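Peptidoglycan D,D-transpeptidase FtsI (Yersinia pestis, PDB 6SYN) probably cross-links septal peptidoglycan during cell division as a class B penicillin-binding protein, a D,D-transpeptidase that is a target of beta-lactam antibiotics. Local coordinates at residues A[204-209]-A[220-225]; A[118-123]-A[181-186]. One frame throughout, in Å; residues are numbered along the deposited sequence.

Contact 1 (A[204-209]-A[220-225]); sequences SGTAVL and MANSPS
Strands 204-209 and 220-223 run antiparallel at 170°, with their axes 4.6 Å apart at the closest. G205 with S223 and A207 with A221 are the hydrogen-bonded pairs. The bond from G205 N to S223 O is 2.7 Å long and lies nearly along the C=O axis. That from A221 N to A207 O is the straightest, at 173°. T206 with N222 and V208 with M220 are the non-hydrogen-bonded pairs, and their side chains share one face. T206 and N222 stand side by side and point the same way. In N222, CG is anti to the carbonyl carbon (chi1 -48°), and N222 OD1 comes 3.3 Å from T206 CB. The amide is held mainly from outside: ND2 donates to N241, and OD1 takes a weak bond from A243 N. Further along this face, V208 CG2 packs on M220 CG at 4.4 Å. Helices 242-245 and 370-381 cover this row. A207 and A221 project from the other face, toward helix 183-199. The cis-proline P224 follows the strand and sets its CD 3.9 Å from S204 CB. This is a beta hairpin at the edge of the five-stranded antiparallel sheet of the penicillin-binding transpeptidase fold.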
# COMPACT_ATOMS: atom_id res chain seq x y z
N SER A 204 -2.65 11.07 1.16
CA SER A 204 -2.24 9.72 1.61
C SER A 204 -1.01 9.26 0.82
O SER A 204 -0.57 9.97 -0.10
CB SER A 204 -3.39 8.73 1.49
OG SER A 204 -3.40 8.07 0.24
N GLY A 205 -0.47 8.12 1.21
CA GLY A 205 0.54 7.37 0.45
C GLY A 205 0.35 5.89 0.71
O GLY A 205 -0.37 5.55 1.67
N THR A 206 0.92 5.04 -0.14
CA THR A 206 1.03 3.59 0.12
C THR A 206 2.30 3.09 -0.56
O THR A 206 2.65 3.59 -1.65
CB THR A 206 -0.27 2.84 -0.22
OG1 THR A 206 0.04 1.58 -0.80
CG2 THR A 206 -1.20 3.60 -1.14
N ALA A 207 3.00 2.19 0.14
CA ALA A 207 4.20 1.46 -0.33
C ALA A 207 3.90 -0.03 -0.24
O ALA A 207 3.48 -0.48 0.85
CB ALA A 207 5.40 1.84 0.49
N VAL A 208 4.07 -0.76 -1.35
CA VAL A 208 3.97 -2.25 -1.38
C VAL A 208 5.32 -2.81 -1.82
O VAL A 208 5.86 -2.33 -2.84
CB VAL A 208 2.82 -2.72 -2.29
CG1 VAL A 208 2.70 -4.24 -2.31
CG2 VAL A 208 1.49 -2.10 -1.88
N LEU A 209 5.83 -3.77 -1.05
CA LEU A 209 7.09 -4.52 -1.30
C LEU A 209 6.76 -6.00 -1.47
O LEU A 209 6.22 -6.60 -0.52
CB LEU A 209 8.04 -4.31 -0.11
CG LEU A 209 9.42 -4.93 -0.26
CD1 LEU A 209 10.28 -4.10 -1.20
CD2 LEU A 209 10.09 -5.08 1.09
N MET A 220 3.51 -3.87 3.40
CA MET A 220 2.29 -3.20 2.89
C MET A 220 1.86 -2.12 3.90
O MET A 220 1.19 -2.48 4.90
CB MET A 220 1.16 -4.21 2.68
CG MET A 220 -0.04 -3.66 1.96
SD MET A 220 -1.43 -4.82 2.01
CE MET A 220 -1.29 -5.58 0.40
N ALA A 221 2.23 -0.86 3.65
CA ALA A 221 2.02 0.27 4.58
C ALA A 221 1.21 1.38 3.90
O ALA A 221 1.25 1.49 2.66
CB ALA A 221 3.35 0.78 5.06
N ASN A 222 0.50 2.16 4.71
CA ASN A 222 -0.32 3.33 4.29
C ASN A 222 -0.10 4.46 5.29
O ASN A 222 0.05 4.18 6.50
CB ASN A 222 -1.81 3.00 4.22
CG ASN A 222 -2.10 1.71 3.47
OD1 ASN A 222 -2.07 1.68 2.24
ND2 ASN A 222 -2.37 0.64 4.21
N SER A 223 -0.05 5.69 4.79
CA SER A 223 -0.12 6.93 5.60
C SER A 223 -1.24 7.79 5.02
O SER A 223 -1.27 8.00 3.82
CB SER A 223 1.20 7.64 5.60
OG SER A 223 1.13 8.81 6.41
N PRO A 224 -2.19 8.29 5.84
CA PRO A 224 -2.17 8.14 7.30
C PRO A 224 -2.57 6.75 7.83
O PRO A 224 -3.27 6.03 7.15
CB PRO A 224 -3.21 9.16 7.76
CG PRO A 224 -4.21 9.16 6.64
CD PRO A 224 -3.36 9.06 5.39
N SER A 225 -2.11 6.43 9.04
CA SER A 225 -2.47 5.18 9.76
C SER A 225 -3.36 5.54 10.95
O SER A 225 -3.99 6.61 10.91
CB SER A 225 -1.25 4.40 10.16
OG SER A 225 -1.59 3.04 10.39

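Contact 2 (A[118-123]-A[181-186]). With ACT (acetate ion), chain C.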
# COMPACT_ATOMS: atom_id res chain seq x y z
N GLN A 118 0.85 1.18 15.03
CA GLN A 118 0.26 1.87 13.85
C GLN A 118 0.92 1.36 12.56
O GLN A 118 0.31 1.55 11.48
CB GLN A 118 0.39 3.39 14.02
CG GLN A 118 1.62 4.01 13.38
CD GLN A 118 2.11 5.26 14.07
OE1 GLN A 118 2.43 5.26 15.25
NE2 GLN A 118 2.21 6.35 13.31
N VAL A 119 2.09 0.71 12.67
CA VAL A 119 2.97 0.27 11.53
C VAL A 119 2.28 -0.86 10.75
O VAL A 119 2.23 -0.76 9.51
CB VAL A 119 4.37 -0.13 12.05
CG1 VAL A 119 5.27 -0.66 10.95
CG2 VAL A 119 5.06 1.02 12.77
N MET A 120 1.79 -1.91 11.42
CA MET A 120 1.09 -3.06 10.79
C MET A 120 -0.42 -2.81 10.76
O MET A 120 -1.14 -3.66 10.20
CB MET A 120 1.31 -4.37 11.57
CG MET A 120 2.76 -4.83 11.69
SD MET A 120 3.45 -5.74 10.27
CE MET A 120 2.01 -6.58 9.61
N ALA A 121 -0.91 -1.71 11.35
CA ALA A 121 -2.34 -1.51 11.71
C ALA A 121 -3.24 -1.97 10.55
O ALA A 121 -4.17 -2.75 10.80
CB ALA A 121 -2.60 -0.08 12.07
N HIS A 122 -2.97 -1.51 9.33
CA HIS A 122 -3.83 -1.74 8.14
C HIS A 122 -3.84 -3.23 7.78
O HIS A 122 -4.93 -3.73 7.44
CB HIS A 122 -3.38 -0.82 7.00
CG HIS A 122 -3.72 0.61 7.25
ND1 HIS A 122 -5.02 1.09 7.17
CD2 HIS A 122 -2.95 1.66 7.62
CE1 HIS A 122 -5.02 2.38 7.45
NE2 HIS A 122 -3.77 2.75 7.74
N ILE A 123 -2.70 -3.92 7.86
CA ILE A 123 -2.54 -5.37 7.53
C ILE A 123 -3.31 -6.21 8.56
O ILE A 123 -4.09 -7.09 8.15
CB ILE A 123 -1.06 -5.78 7.51
CG1 ILE A 123 -0.25 -4.96 6.50
CG2 ILE A 123 -0.93 -7.28 7.27
CD1 ILE A 123 1.11 -5.53 6.17
N VAL A 181 4.68 -11.16 5.77
CA VAL A 181 5.27 -9.81 6.03
C VAL A 181 6.47 -9.94 6.97
O VAL A 181 6.52 -10.91 7.75
CB VAL A 181 4.18 -8.87 6.59
CG1 VAL A 181 4.74 -7.59 7.19
CG2 VAL A 181 3.14 -8.55 5.54
N ASP A 182 7.42 -9.00 6.89
CA ASP A 182 8.60 -8.91 7.80
C ASP A 182 8.47 -7.60 8.59
O ASP A 182 8.28 -6.55 7.94
CB ASP A 182 9.91 -9.04 7.02
CG ASP A 182 11.17 -9.08 7.87
OD1 ASP A 182 11.17 -8.47 8.96
OD2 ASP A 182 12.16 -9.72 7.44
N GLU A 183 8.51 -7.66 9.93
CA GLU A 183 8.26 -6.50 10.83
C GLU A 183 9.34 -5.43 10.61
O GLU A 183 8.97 -4.24 10.56
CB GLU A 183 8.16 -6.94 12.30
CG GLU A 183 8.56 -5.86 13.31
CD GLU A 183 7.68 -4.62 13.32
OE1 GLU A 183 6.54 -4.71 12.82
OE2 GLU A 183 8.12 -3.56 13.83
N ARG A 184 10.61 -5.84 10.51
CA ARG A 184 11.76 -4.94 10.25
C ARG A 184 11.52 -4.15 8.96
O ARG A 184 11.83 -2.94 8.94
CB ARG A 184 13.07 -5.72 10.08
CG ARG A 184 13.60 -6.40 11.34
CD ARG A 184 14.77 -7.32 11.03
NE ARG A 184 14.41 -8.28 9.99
CZ ARG A 184 15.26 -8.94 9.20
NH1 ARG A 184 16.57 -8.77 9.30
NH2 ARG A 184 14.78 -9.78 8.30
N LEU A 185 11.02 -4.82 7.91
CA LEU A 185 10.85 -4.23 6.56
C LEU A 185 9.56 -3.40 6.53
O LEU A 185 9.56 -2.35 5.86
CB LEU A 185 10.82 -5.34 5.50
CG LEU A 185 12.06 -6.24 5.41
CD1 LEU A 185 12.01 -7.09 4.15
CD2 LEU A 185 13.36 -5.44 5.43
N GLN A 186 8.51 -3.82 7.24
CA GLN A 186 7.26 -3.02 7.41
C GLN A 186 7.61 -1.72 8.15
O GLN A 186 7.11 -0.65 7.74
CB GLN A 186 6.18 -3.82 8.13
CG GLN A 186 4.85 -3.09 8.23
CD GLN A 186 4.07 -3.06 6.94
OE1 GLN A 186 4.49 -3.62 5.93
NE2 GLN A 186 2.93 -2.40 6.96
C ACT C . 18.09 -11.71 7.70
O ACT C . 17.89 -10.70 7.00
OXT ACT C . 17.67 -12.85 7.41
CH3 ACT C . 18.90 -11.54 9.00
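The R184 guanidinium meets D182 and an acetate ion at its edge. R184 NH2 donates to the syn lone pair of D182 OD2 at 2.8 Å, a salt bridge, while NE makes a longer, weak bond to OD1. The acetate O, probably from the crystallisation liquor, accepts from R184 NH1 at 3.3 Å. D182 is also the N-cap of helix 183-199, with OD1 taking a weak bond from R184 N. The link to 118-123 is made by the flat amide of Q186. Its CG is anti to the backbone N (chi1 -175°), and the chain bends at chi2. Q186 NE2 then donates to V119 O at 3.1 Å, almost straight at 170°. V119 O lies close to the amide plane, but NE2 sits above the carbonyl plane of V119. M220 O is a second acceptor for NE2. Apolar groups pack beside the amide. V119 CG1 slides past Q186 CG, and M120 SD crosses Q186 CG obliquely at 3.6 Å. I123 CD1 meets V181 CG2 tip to tip at 3.7 Å, and M120 CE reaches V181 CG1 at 3.8 Å. The two bonds from NE2 would fix the rotation of this buried amide and satisfy the carbonyl of V119.

In the fold
Both segments of contact 2 precede those of contact 1 in the chain. Helix 183-199 is followed by strand 204-211. The centres of the two contacts are about 10 Å apart, and the contacts touch through two probable hydrogen bonds: S225 OG with Q118 O, and the bond from Q186 to M220 O. Contact 1 lies within the transpeptidase domain, its centre about 4 Å from the centre of the chain. Contact 2 brings segment 118-123, from the part of the chain assigned to the dimerisation domain, against the start of helix 183-199, which packs on the hairpin. Strand 217-223, the outermost of the sheet on this side, thus meets helix 121-124. Together the contacts join the N-terminal part of the protein to the transpeptidase sheet.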